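Local coordinates for protein putative pectin lyase (Geobacillus virus E2, PDB 7CHU) that serves as the trimeric tailspike of a thermophilic deep-sea bacteriophage and probably recognises or degrades a polysaccharide on the host surface, at residues 103-109 against 131-135; 236-240 against 265-269; 309-315 against 331-337; 392-396 against 418-422; 431-437 against 447-453. All coordinates share one frame; numbering follows the deposited sequence.

Contact 1: 103-109 against 131-135; sequences SSLNNAS and NKSNI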
# COMPACT_ATOMS: atom_id res chain seq x y z
N SER A 103 1.14 -16.43 30.90
CA SER A 103 2.19 -16.03 29.97
C SER A 103 3.37 -15.46 30.74
O SER A 103 3.40 -15.49 31.97
CB SER A 103 1.66 -15.02 28.94
OG SER A 103 2.69 -14.70 28.03
N SER A 104 4.35 -14.97 30.01
CA SER A 104 5.52 -14.32 30.61
C SER A 104 6.02 -13.23 29.66
O SER A 104 5.24 -12.71 28.86
CB SER A 104 6.60 -15.36 30.93
OG SER A 104 6.94 -16.12 29.78
N LEU A 105 7.30 -12.87 29.74
CA LEU A 105 7.79 -11.71 29.01
C LEU A 105 8.75 -12.09 27.90
O LEU A 105 9.16 -13.25 27.76
CB LEU A 105 8.46 -10.71 29.95
CG LEU A 105 7.50 -10.02 30.92
CD1 LEU A 105 8.15 -9.94 32.28
CD2 LEU A 105 7.14 -8.64 30.41
N ASN A 106 9.12 -11.08 27.11
CA ASN A 106 9.91 -11.24 25.88
C ASN A 106 9.12 -12.19 24.95
O ASN A 106 7.89 -12.09 24.90
CB ASN A 106 11.33 -11.70 26.22
CG ASN A 106 12.25 -10.53 26.68
OD1 ASN A 106 11.98 -9.35 26.44
ND2 ASN A 106 13.33 -10.89 27.38
N ASN A 107 9.79 -13.10 24.24
CA ASN A 107 9.12 -13.94 23.24
C ASN A 107 7.98 -14.75 23.85
O ASN A 107 6.89 -14.81 23.28
CB ASN A 107 10.14 -14.87 22.58
CG ASN A 107 10.81 -14.25 21.37
OD1 ASN A 107 11.11 -14.95 20.40
ND2 ASN A 107 11.04 -12.93 21.41
N ALA A 108 8.23 -15.38 25.02
CA ALA A 108 7.24 -16.18 25.75
C ALA A 108 6.58 -17.24 24.87
O ALA A 108 5.36 -17.42 24.87
CB ALA A 108 6.17 -15.30 26.40
N SER A 109 7.42 -17.97 24.13
CA SER A 109 6.93 -18.89 23.10
C SER A 109 6.03 -19.95 23.70
O SER A 109 6.32 -20.53 24.75
CB SER A 109 8.12 -19.55 22.39
OG SER A 109 7.78 -20.84 21.94
N ASN A 131 0.42 -6.81 31.06
CA ASN A 131 1.84 -6.80 31.40
C ASN A 131 2.57 -8.05 30.92
O ASN A 131 3.73 -8.26 31.30
CB ASN A 131 2.07 -6.68 32.91
CG ASN A 131 1.38 -5.49 33.53
OD1 ASN A 131 0.69 -5.65 34.53
ND2 ASN A 131 1.58 -4.28 32.98
N LYS A 132 1.93 -8.89 30.14
CA LYS A 132 2.56 -10.13 29.69
C LYS A 132 2.46 -10.24 28.18
O LYS A 132 1.53 -9.70 27.57
CB LYS A 132 1.91 -11.34 30.36
CG LYS A 132 2.17 -11.38 31.87
CD LYS A 132 1.58 -12.61 32.51
CE LYS A 132 1.79 -12.58 34.02
NZ LYS A 132 1.17 -13.76 34.68
N SER A 133 3.43 -10.93 27.58
CA SER A 133 3.52 -11.06 26.13
C SER A 133 2.42 -11.98 25.58
O SER A 133 1.83 -12.80 26.29
CB SER A 133 4.88 -11.63 25.72
OG SER A 133 5.90 -10.67 25.91
N ASN A 134 2.17 -11.83 24.27
CA ASN A 134 1.30 -12.70 23.49
C ASN A 134 -0.16 -12.57 23.89
O ASN A 134 -0.92 -13.54 23.82
CB ASN A 134 1.75 -14.17 23.58
CG ASN A 134 3.17 -14.35 23.11
OD1 ASN A 134 3.60 -13.65 22.21
ND2 ASN A 134 3.89 -15.26 23.70
N ILE A 135 -0.58 -11.40 24.33
CA ILE A 135 -1.98 -11.19 24.71
C ILE A 135 -2.62 -10.30 23.64
O ILE A 135 -2.10 -9.22 23.34
CB ILE A 135 -2.10 -10.57 26.11
CG1 ILE A 135 -1.66 -11.59 27.18
CG2 ILE A 135 -3.55 -10.14 26.38
CD1 ILE A 135 -1.94 -11.13 28.65
O HOH W 1 1.21 -16.05 33.89
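In the early coils of the pectate-lyase-like beta-helix, the loop around Ser103-Ala108 wraps over the turn carrying Ser133 and Asn134, and Ser133 is held by three hydrogen bonds, through its N, O and OG. Ser133 N donates to Ser104 O at 2.8 Å in a nearly straight bond. Its hydroxyl, beside the backbone N with chi1 -72°, gives a short bond of 2.6 Å from Ser133 OG to Asn106 O, in the plane of that carbonyl and on a lone pair. Its own carbonyl receives Ser103 OG, which stands opposite the Ser103 backbone N (chi1 -178°) and approaches Ser133 O at 2.7 Å, tilted out of the carbonyl plane. Asn134 continues the grip with its amide, ND2 lying 3.1 Å from Asn107 O on an in-plane lone pair. Backbone carbonyls accept all four of these bonds, which join the two irregular segments without regular strand pairing. Apolar contact is slight. Ala108 CB sits 3.9 Å from Ser133 CB, while the extended Lys132 chain runs alongside Ser103 and brings CD to 3.4 Å from Ser103 O. Ser133 OG also bonds to Cys170 N, and Asn107 O meets Ser143 OG of the second subunit. The 103-109 segment follows helix 91-99 and precedes strand 113-117, and is laid against the link from strand 128-130 to strand 135-139, with strand 169-175 packed behind Leu105 and Ser133.

Contact 2: 236-240 against 265-269; sequences NKHGV and GSHVY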
# COMPACT_ATOMS: atom_id res chain seq x y z
N ASN A 236 -1.23 20.08 25.26
CA ASN A 236 -0.22 19.36 24.50
C ASN A 236 -0.53 17.86 24.40
O ASN A 236 0.38 17.02 24.45
CB ASN A 236 1.17 19.58 25.10
CG ASN A 236 2.25 19.24 24.14
OD1 ASN A 236 2.04 19.32 22.94
ND2 ASN A 236 3.41 18.84 24.65
N LYS A 237 -1.81 17.52 24.26
CA LYS A 237 -2.26 16.14 24.05
C LYS A 237 -2.78 15.98 22.62
O LYS A 237 -3.46 16.87 22.10
CB LYS A 237 -3.35 15.76 25.05
CG LYS A 237 -3.00 16.05 26.50
CD LYS A 237 -1.69 15.40 26.92
CE LYS A 237 -1.38 15.72 28.39
NZ LYS A 237 -0.01 15.29 28.74
N HIS A 238 -2.46 14.83 22.00
CA HIS A 238 -2.62 14.65 20.56
C HIS A 238 -3.28 13.31 20.23
O HIS A 238 -3.49 12.45 21.10
CB HIS A 238 -1.26 14.82 19.86
CG HIS A 238 -0.60 16.13 20.19
ND1 HIS A 238 -0.94 17.31 19.57
CD2 HIS A 238 0.36 16.45 21.10
CE1 HIS A 238 -0.22 18.30 20.06
NE2 HIS A 238 0.58 17.81 21.00
N GLY A 239 -3.68 13.16 18.96
CA GLY A 239 -4.36 11.94 18.55
C GLY A 239 -3.51 10.70 18.75
O GLY A 239 -3.94 9.73 19.37
N VAL A 240 -2.28 10.73 18.22
CA VAL A 240 -1.27 9.69 18.44
C VAL A 240 0.01 10.41 18.83
O VAL A 240 0.44 11.32 18.12
CB VAL A 240 -1.02 8.84 17.18
CG1 VAL A 240 0.05 7.77 17.47
CG2 VAL A 240 -2.30 8.19 16.71
N GLY A 265 -5.85 17.79 19.25
CA GLY A 265 -4.45 18.07 19.07
C GLY A 265 -4.05 17.78 17.64
O GLY A 265 -4.89 17.67 16.74
N SER A 266 -2.75 17.64 17.42
CA SER A 266 -2.27 17.09 16.16
C SER A 266 -2.76 15.65 15.97
O SER A 266 -2.92 14.91 16.94
CB SER A 266 -0.75 17.13 16.13
OG SER A 266 -0.30 18.47 15.89
N HIS A 267 -2.95 15.23 14.71
CA HIS A 267 -3.28 13.82 14.50
C HIS A 267 -2.14 12.93 14.95
O HIS A 267 -2.35 11.94 15.66
CB HIS A 267 -3.60 13.54 13.03
CG HIS A 267 -4.84 14.23 12.55
ND1 HIS A 267 -6.07 14.07 13.16
CD2 HIS A 267 -5.03 15.11 11.54
CE1 HIS A 267 -6.96 14.81 12.53
NE2 HIS A 267 -6.36 15.46 11.55
N VAL A 268 -0.93 13.25 14.52
CA VAL A 268 0.26 12.46 14.81
C VAL A 268 1.32 13.43 15.30
O VAL A 268 1.61 14.42 14.61
CB VAL A 268 0.77 11.72 13.56
CG1 VAL A 268 2.15 11.15 13.81
CG2 VAL A 268 -0.22 10.63 13.15
N TYR A 269 1.88 13.17 16.48
CA TYR A 269 2.91 14.02 17.06
C TYR A 269 4.11 13.14 17.41
O TYR A 269 4.00 12.28 18.29
CB TYR A 269 2.38 14.74 18.31
CG TYR A 269 3.29 15.83 18.81
CD1 TYR A 269 4.44 15.51 19.52
CD2 TYR A 269 3.00 17.18 18.56
CE1 TYR A 269 5.30 16.50 20.00
CE2 TYR A 269 3.86 18.18 19.03
CZ TYR A 269 5.00 17.83 19.76
OH TYR A 269 5.86 18.79 20.22
O HOH W 2 4.37 20.77 21.91
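His238 and Gly239 pack against Gly265-Tyr269 where two successive coils of the parallel beta-helix turn into their strands, Val240 and Val268 forming a parallel bridge. Backbone hydrogen bonds set this alignment. Gly239 N points to Ser266 O at 2.8 Å, Val240 N reaches His267 O, and Val240 O accepts Tyr269 N at 2.9 Å. Two glycines permit the close approach at points where a side chain would collide: Gly265 CA comes within 3.4 Å of Lys237 O in a CA-H...O contact, and Gly239 CA faces His267 O.

Side-chain polar bonds centre on the imidazole. Ser266 N donates to His238 ND1 at 2.8 Å, lying within 3° of the ring plane, and at the other nitrogen His238 NE2 donates to Asn236 OD1. Two in-plane bonds, one accepted and one donated, fix the rotation of the ring. The pattern has an echo one coil back, where His238 N is bonded to His210 ND1.

Aromatic contact covers one face of the imidazole. The Tyr269 ring makes an offset stack on it, centroids 4.5 Å apart and planes at 16°, with Tyr269 CB adding a CH-pi contact over the same ring. Tyr269 also meets the rings of Tyr241 and Tyr308 of the neighbouring coils, a row of aromatics along the helix. Beyond the ring stack, water 2 bridges the two segments, donating to Asn236 OD1 at 2.9 Å and lying 3.0 Å from Tyr269 OH.

Contact 3: 309-315 against 331-337; sequences LDGDVTY and VKGDRNK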
# COMPACT_ATOMS: atom_id res chain seq x y z
N LEU A 309 6.45 15.99 12.75
CA LEU A 309 7.40 14.91 12.47
C LEU A 309 8.80 15.26 13.00
O LEU A 309 9.71 15.57 12.24
CB LEU A 309 7.42 14.64 10.98
CG LEU A 309 8.26 13.52 10.40
CD1 LEU A 309 8.21 12.35 11.36
CD2 LEU A 309 7.74 13.12 8.99
N ASP A 310 8.97 15.17 14.33
CA ASP A 310 10.31 15.17 14.94
C ASP A 310 10.84 13.74 14.91
O ASP A 310 10.81 13.00 15.91
CB ASP A 310 10.28 15.75 16.35
CG ASP A 310 11.65 15.77 17.04
OD1 ASP A 310 12.72 15.74 16.36
OD2 ASP A 310 11.65 15.81 18.28
N GLY A 311 11.34 13.35 13.74
CA GLY A 311 11.81 11.99 13.50
C GLY A 311 12.55 11.91 12.18
O GLY A 311 12.55 12.85 11.38
N ASP A 312 13.19 10.75 11.96
CA ASP A 312 13.99 10.52 10.77
C ASP A 312 13.44 9.33 9.98
O ASP A 312 12.81 8.43 10.54
CB ASP A 312 15.45 10.26 11.12
CG ASP A 312 16.07 11.41 11.90
OD1 ASP A 312 15.80 12.60 11.61
OD2 ASP A 312 16.87 11.11 12.82
N VAL A 313 13.72 9.34 8.67
CA VAL A 313 13.39 8.21 7.79
C VAL A 313 11.95 7.77 7.98
O VAL A 313 11.66 6.57 8.12
CB VAL A 313 14.34 7.02 8.01
CG1 VAL A 313 14.33 6.10 6.78
CG2 VAL A 313 15.75 7.50 8.31
N THR A 314 11.03 8.72 8.01
CA THR A 314 9.61 8.39 8.04
C THR A 314 9.10 8.27 6.61
O THR A 314 9.52 9.03 5.73
CB THR A 314 8.83 9.47 8.80
OG1 THR A 314 9.50 9.76 10.03
CG2 THR A 314 7.39 9.02 9.10
N TYR A 315 8.19 7.34 6.39
CA TYR A 315 7.63 7.12 5.06
C TYR A 315 6.17 7.55 5.09
O TYR A 315 5.35 6.92 5.77
CB TYR A 315 7.73 5.66 4.64
CG TYR A 315 9.12 5.02 4.73
CD1 TYR A 315 9.70 4.77 5.96
CD2 TYR A 315 9.81 4.63 3.58
CE1 TYR A 315 10.93 4.15 6.06
CE2 TYR A 315 11.04 4.01 3.65
CZ TYR A 315 11.60 3.77 4.91
OH TYR A 315 12.82 3.15 5.02
N VAL A 331 8.20 19.26 9.70
CA VAL A 331 9.31 18.31 9.77
C VAL A 331 10.45 18.90 10.58
O VAL A 331 10.85 20.05 10.36
CB VAL A 331 9.81 17.93 8.36
CG1 VAL A 331 11.00 16.97 8.44
CG2 VAL A 331 8.67 17.34 7.50
N LYS A 332 10.99 18.09 11.50
CA LYS A 332 12.25 18.35 12.16
C LYS A 332 12.97 17.01 12.12
O LYS A 332 12.87 16.19 13.04
CB LYS A 332 12.05 18.86 13.60
CG LYS A 332 13.36 19.12 14.40
CD LYS A 332 12.99 19.35 15.88
CE LYS A 332 14.21 19.59 16.75
NZ LYS A 332 15.05 18.38 16.91
N GLY A 333 13.71 16.79 11.04
CA GLY A 333 14.41 15.54 10.87
C GLY A 333 14.90 15.36 9.45
O GLY A 333 14.74 16.23 8.59
N ASP A 334 15.49 14.19 9.21
CA ASP A 334 16.23 13.90 7.98
C ASP A 334 15.67 12.69 7.27
O ASP A 334 15.25 11.72 7.91
CB ASP A 334 17.71 13.64 8.27
CG ASP A 334 18.38 14.79 9.00
OD1 ASP A 334 17.92 15.94 8.84
OD2 ASP A 334 19.35 14.54 9.75
N ARG A 335 15.73 12.74 5.93
CA ARG A 335 15.45 11.60 5.05
C ARG A 335 14.02 11.09 5.21
O ARG A 335 13.73 9.91 5.01
CB ARG A 335 16.44 10.45 5.27
CG ARG A 335 17.92 10.84 5.21
CD ARG A 335 18.76 9.83 4.41
NE ARG A 335 18.63 8.44 4.87
CZ ARG A 335 19.32 7.93 5.90
NH1 ARG A 335 20.15 8.69 6.59
NH2 ARG A 335 19.15 6.66 6.26
N ASN A 336 13.10 11.95 5.59
CA ASN A 336 11.72 11.53 5.51
C ASN A 336 11.28 11.57 4.06
O ASN A 336 11.87 12.27 3.21
CB ASN A 336 10.86 12.40 6.41
CG ASN A 336 11.35 12.39 7.85
OD1 ASN A 336 11.23 11.37 8.55
ND2 ASN A 336 11.97 13.49 8.28
N LYS A 337 10.24 10.79 3.76
CA LYS A 337 9.76 10.60 2.40
C LYS A 337 8.26 10.88 2.34
O LYS A 337 7.47 10.21 3.01
CB LYS A 337 10.07 9.18 1.92
CG LYS A 337 11.57 8.97 1.82
CD LYS A 337 11.95 7.51 1.68
CE LYS A 337 13.49 7.34 1.64
NZ LYS A 337 14.18 7.91 2.85
O HOH W 3 14.23 16.63 18.97
O HOH W 4 18.39 13.83 12.25
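Asn336 OD1 is gripped twice by Thr314, at 2.7 Å by Thr314 N and at 2.8 Å by Thr314 OG1. Both donors are tilted from the amide's carbonyl plane, the hydroxyl more strongly. Asn336 ND2 donates to Gly311 O at 3.2 Å, the acceptor lying in the plane of the Asn336 amide, so both ends of this buried side chain are satisfied and its rotation is fixed. Leu309 CD2 approaches from the opposite direction and rests 3.9 Å from Asn336 CG.

Asp312 reaches across in a similar way: its OD1 accepts Asp334 N at 2.9 Å, met on the anti side, 28° out of the carboxylate plane. The two aspartates share water 4, which would ease their like charges. Asp310 and Lys332 lie side by side pointing the same way; Asp310 OD1 lies 3.6 Å from Lys332 NZ, a long salt bridge that water 3 supports, and Arg278 pairs with both Asp310 and Asp312. At the other end, Lys337 NZ bonds to Arg335 O, and both Arg335 and Lys337 pair with Asp342 of the second subunit.

Parallel bridges at Leu309-Val331 and Tyr315-Lys337 bracket the turn. The next coil repeats the bonding, Asn360 taking Asn336 N and donating to Gly333 O; Asn336 and Asn360 recur at equivalent turns, as in the asparagine stacks of parallel beta-helices.

Contact 4: 392-396 against 418-422; sequences GENRK and YRSGA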
# COMPACT_ATOMS: atom_id res chain seq x y z
N GLY A 392 -0.22 26.16 -8.36
CA GLY A 392 0.34 27.40 -7.85
C GLY A 392 1.81 27.36 -7.51
O GLY A 392 2.29 28.25 -6.79
N GLU A 393 2.55 26.37 -8.00
CA GLU A 393 3.99 26.28 -7.77
C GLU A 393 4.68 25.99 -9.09
O GLU A 393 4.42 24.97 -9.75
CB GLU A 393 4.32 25.22 -6.71
CG GLU A 393 5.82 24.95 -6.53
CD GLU A 393 6.63 26.19 -6.17
OE1 GLU A 393 6.41 26.75 -5.07
OE2 GLU A 393 7.49 26.60 -6.98
N ASN A 394 5.57 26.91 -9.49
CA ASN A 394 6.25 26.77 -10.78
C ASN A 394 7.38 25.76 -10.72
O ASN A 394 7.68 25.15 -11.74
CB ASN A 394 6.82 28.13 -11.20
CG ASN A 394 5.74 29.09 -11.63
OD1 ASN A 394 4.85 28.73 -12.39
ND2 ASN A 394 5.82 30.33 -11.14
N ARG A 395 8.04 25.63 -9.57
CA ARG A 395 9.16 24.69 -9.48
C ARG A 395 8.64 23.25 -9.48
O ARG A 395 7.74 22.91 -8.71
CB ARG A 395 9.97 24.96 -8.21
CG ARG A 395 10.68 26.32 -8.21
CD ARG A 395 11.21 26.66 -6.82
NE ARG A 395 10.13 26.96 -5.90
CZ ARG A 395 10.29 27.18 -4.59
NH1 ARG A 395 11.50 27.11 -4.04
NH2 ARG A 395 9.24 27.48 -3.84
N LYS A 396 9.19 22.42 -10.37
CA LYS A 396 8.79 21.02 -10.53
C LYS A 396 9.82 20.04 -10.03
O LYS A 396 9.46 19.05 -9.39
CB LYS A 396 8.50 20.69 -12.00
CG LYS A 396 7.66 21.74 -12.75
CD LYS A 396 6.31 21.99 -12.08
CE LYS A 396 5.44 22.93 -12.92
NZ LYS A 396 4.28 23.42 -12.15
N TYR A 418 13.87 31.67 -8.78
CA TYR A 418 12.70 30.95 -9.27
C TYR A 418 11.55 31.94 -9.41
O TYR A 418 11.53 32.98 -8.75
CB TYR A 418 12.31 29.77 -8.35
CG TYR A 418 11.86 30.14 -6.94
CD1 TYR A 418 12.80 30.31 -5.91
CD2 TYR A 418 10.51 30.30 -6.64
CE1 TYR A 418 12.39 30.62 -4.61
CE2 TYR A 418 10.10 30.62 -5.36
CZ TYR A 418 11.03 30.78 -4.35
OH TYR A 418 10.60 31.10 -3.09
N ARG A 419 10.58 31.61 -10.27
CA ARG A 419 9.43 32.48 -10.47
C ARG A 419 8.33 32.17 -9.46
O ARG A 419 7.92 31.01 -9.29
CB ARG A 419 8.87 32.34 -11.88
CG ARG A 419 7.57 33.13 -12.05
CD ARG A 419 7.22 33.36 -13.48
NE ARG A 419 6.08 34.26 -13.64
CZ ARG A 419 5.80 34.91 -14.76
NH1 ARG A 419 6.59 34.78 -15.82
NH2 ARG A 419 4.73 35.70 -14.81
N SER A 420 7.82 33.21 -8.80
CA SER A 420 6.70 33.10 -7.88
C SER A 420 5.66 34.16 -8.25
O SER A 420 5.91 35.36 -8.07
CB SER A 420 7.15 33.26 -6.43
OG SER A 420 6.03 33.17 -5.54
N GLY A 421 4.52 33.72 -8.75
CA GLY A 421 3.56 34.68 -9.27
C GLY A 421 4.21 35.51 -10.37
O GLY A 421 4.76 34.98 -11.34
N ALA A 422 4.17 36.83 -10.22
CA ALA A 422 4.82 37.74 -11.15
C ALA A 422 6.27 38.03 -10.78
O ALA A 422 6.97 38.71 -11.54
CB ALA A 422 4.04 39.05 -11.22
O HOH W 5 3.72 30.78 -8.49
O HOH W 6 6.02 29.39 -8.05
O HOH W 7 3.71 32.34 -11.89
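The guanidinium of Arg395 lies flat on the Tyr418 ring, with centres 3.6 Å apart and planes only 5° from parallel. Arg395 CZ stands over the ring face toward its rim, and NE comes to 3.4 Å from Tyr418 CD2. The aliphatic part of the chain joins in, Arg395 CD making a CH-pi contact over the same face. A bend at chi3 (-70°) lays the group down in this way. At the guanidinium edge Glu393 is gripped side-on: Arg395 NE meets Glu393 OE2 at 2.9 Å in the guanidinium plane, and NH2 meets OE1, which is tilted somewhat from it, both donors coming from above the carboxylate plane. Glu393 OE2 also accepts Arg395 N on its anti lone pair, so the carboxylate positions both backbone and side chain of the arginine.

Beside this stack, Asn394 ND2 donates to Arg419 O at 2.9 Å in an almost straight bond, well above the plane of the carbonyl it meets. The amide passes close to the Arg419 chain, Asn394 ND2 lying 3.4 Å from Arg419 CG. Arg419 NE bonds to Gly421 O at 2.7 Å, and water 7 links that carbonyl to Asn394 ND2.

Tyr403 adds a cation-pi contact to Arg395 and meets Tyr418 edge-to-face, while Asn379 bonds both Arg395 NH1 and Tyr418 OH. The arrangement is a stacked cation-pi pair held by a side-on salt bridge, placed in the mainly antiparallel strands that follow the parallel beta-helix.

Contact 5: 431-437 against 447-453; sequences NASFGIQ and AFVGANA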
# COMPACT_ATOMS: atom_id res chain seq x y z
N ASN A 431 24.41 35.53 -3.17
CA ASN A 431 24.87 34.94 -4.42
C ASN A 431 24.08 35.51 -5.59
O ASN A 431 22.92 35.90 -5.44
CB ASN A 431 24.73 33.42 -4.42
CG ASN A 431 25.59 32.75 -3.34
OD1 ASN A 431 26.50 33.37 -2.78
ND2 ASN A 431 25.28 31.50 -3.03
N ALA A 432 24.73 35.57 -6.75
CA ALA A 432 24.04 35.92 -8.00
C ALA A 432 23.02 34.84 -8.37
O ALA A 432 22.86 33.83 -7.69
CB ALA A 432 25.07 36.11 -9.12
N SER A 433 22.31 35.07 -9.48
CA SER A 433 21.38 34.09 -10.02
C SER A 433 21.63 33.97 -11.52
O SER A 433 21.92 34.97 -12.18
CB SER A 433 19.93 34.52 -9.79
OG SER A 433 19.75 34.92 -8.44
N PHE A 434 21.53 32.75 -12.05
CA PHE A 434 21.68 32.53 -13.48
C PHE A 434 20.72 31.43 -13.90
O PHE A 434 20.36 30.58 -13.08
CB PHE A 434 23.11 32.15 -13.88
CG PHE A 434 24.05 33.32 -13.85
CD1 PHE A 434 24.14 34.17 -14.96
CD2 PHE A 434 24.82 33.57 -12.74
CE1 PHE A 434 24.98 35.27 -14.93
CE2 PHE A 434 25.68 34.68 -12.68
CZ PHE A 434 25.78 35.52 -13.77
N GLY A 435 20.32 31.45 -15.16
CA GLY A 435 19.44 30.40 -15.66
C GLY A 435 19.36 30.38 -17.18
O GLY A 435 19.82 31.29 -17.88
N ILE A 436 18.77 29.28 -17.66
CA ILE A 436 18.36 29.11 -19.05
C ILE A 436 16.85 28.93 -19.07
O ILE A 436 16.29 28.18 -18.26
CB ILE A 436 19.05 27.90 -19.69
CG1 ILE A 436 20.56 28.02 -19.62
CG2 ILE A 436 18.58 27.69 -21.15
CD1 ILE A 436 21.28 26.75 -20.08
N GLN A 437 16.17 29.62 -19.99
CA GLN A 437 14.75 29.41 -20.18
C GLN A 437 14.48 29.18 -21.66
O GLN A 437 14.99 29.92 -22.51
CB GLN A 437 13.92 30.57 -19.62
CG GLN A 437 14.29 31.96 -20.14
CD GLN A 437 13.64 33.07 -19.31
OE1 GLN A 437 13.50 32.96 -18.08
NE2 GLN A 437 13.23 34.14 -19.97
N ALA A 447 16.86 31.36 -24.09
CA ALA A 447 17.38 32.58 -23.47
C ALA A 447 18.23 32.27 -22.24
O ALA A 447 17.96 31.32 -21.50
CB ALA A 447 16.24 33.53 -23.07
N PHE A 448 19.25 33.09 -22.05
CA PHE A 448 20.15 33.03 -20.90
C PHE A 448 19.93 34.29 -20.07
O PHE A 448 19.90 35.40 -20.62
CB PHE A 448 21.61 32.96 -21.38
CG PHE A 448 21.91 31.74 -22.18
CD1 PHE A 448 21.46 31.61 -23.49
CD2 PHE A 448 22.62 30.68 -21.60
CE1 PHE A 448 21.73 30.47 -24.22
CE2 PHE A 448 22.90 29.52 -22.32
CZ PHE A 448 22.45 29.42 -23.64
N VAL A 449 19.76 34.11 -18.76
CA VAL A 449 19.29 35.16 -17.87
C VAL A 449 20.18 35.17 -16.63
O VAL A 449 20.78 34.16 -16.27
CB VAL A 449 17.80 34.98 -17.46
CG1 VAL A 449 16.88 35.20 -18.67
CG2 VAL A 449 17.56 33.59 -16.86
N GLY A 450 20.28 36.35 -16.00
CA GLY A 450 21.04 36.46 -14.77
C GLY A 450 20.75 37.73 -14.00
O GLY A 450 20.11 38.66 -14.51
N ALA A 451 21.21 37.75 -12.75
CA ALA A 451 21.00 38.88 -11.86
C ALA A 451 22.10 38.89 -10.80
O ALA A 451 22.62 37.84 -10.40
CB ALA A 451 19.62 38.83 -11.19
N ASN A 452 22.46 40.09 -10.35
CA ASN A 452 23.42 40.19 -9.27
C ASN A 452 22.82 39.73 -7.94
O ASN A 452 21.60 39.67 -7.77
CB ASN A 452 23.92 41.63 -9.12
CG ASN A 452 25.07 41.93 -10.03
OD1 ASN A 452 24.98 42.82 -10.87
ND2 ASN A 452 26.15 41.19 -9.89
N ALA A 453 23.70 39.43 -6.98
CA ALA A 453 23.26 39.19 -5.62
C ALA A 453 22.52 40.41 -5.09
O ALA A 453 22.99 41.54 -5.19
CB ALA A 453 24.45 38.87 -4.72
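Ser433 and Ala451, Gly435 and Val449, and Gln437 and Ala447 are the three hydrogen-bonded pairs of an antiparallel beta hairpin, and each pair exchanges two backbone bonds. Ser433 N gives to Ala451 O at 2.9 Å and Ala451 N returns the bond to Ser433 O. In the middle, Gly435 N and Val449 O stand 3.0 Å apart, the donor lying above the carbonyl plane. At the far end Ala447 N reaches Gln437 O at 2.8 Å in a nearly straight bond. The three N-H groups and three carbonyls that each strand turns toward the other are thus all paired. The intervening residues turn their peptides outward: Phe434 and Ile436 bond to strand 410-415 at Gln415 and Leu413, while Phe448 and Gly450 bond to strand 459-469. The hydroxyl of Ser433 is satisfied by Asn416 O and Gln426.

Side chains take two faces. On one, Val449 CG2 lies 3.4 Å from Gly435 O, and Gln437 CG comes to 3.9 Å from Ala447 CB. On the other, Ile436 and Phe448 lie side by side, Ile436 CG1 touching Phe448 CE2 at 3.9 Å. Phe434 CD1 comes to 3.9 Å from Gly450 CA, an approach that the absent side chain allows. Ile436 meets Ile436 of the third subunit and Phe448 meets Phe448 of both the second and the third, consistent with a place at the trimer core. The hairpin is flanked by strand 410-415 beside its first strand and strand 459-469 beside its second.

Going from the N terminus, the five contacts come one after another, none nesting or crossing. Contact 1 closes a 21-residue loop in the early beta-helix, joining a loop to the turn before strand 135-139. Contact 2 and contact 3 close single coils further along, their centres about 17 Å apart; they tie each coil to the next at strand edges and turns. After the coils, contact 4 brings 392-396 against strand 418-420 through side chains and waters, and contact 5 forms the hairpin beyond, their centres about 16 Å apart. The centres of contacts 1 and 5 are about 64 Å apart, on opposite sides of the chain's centre, and contacts 1, 3 and 5 touch the second subunit.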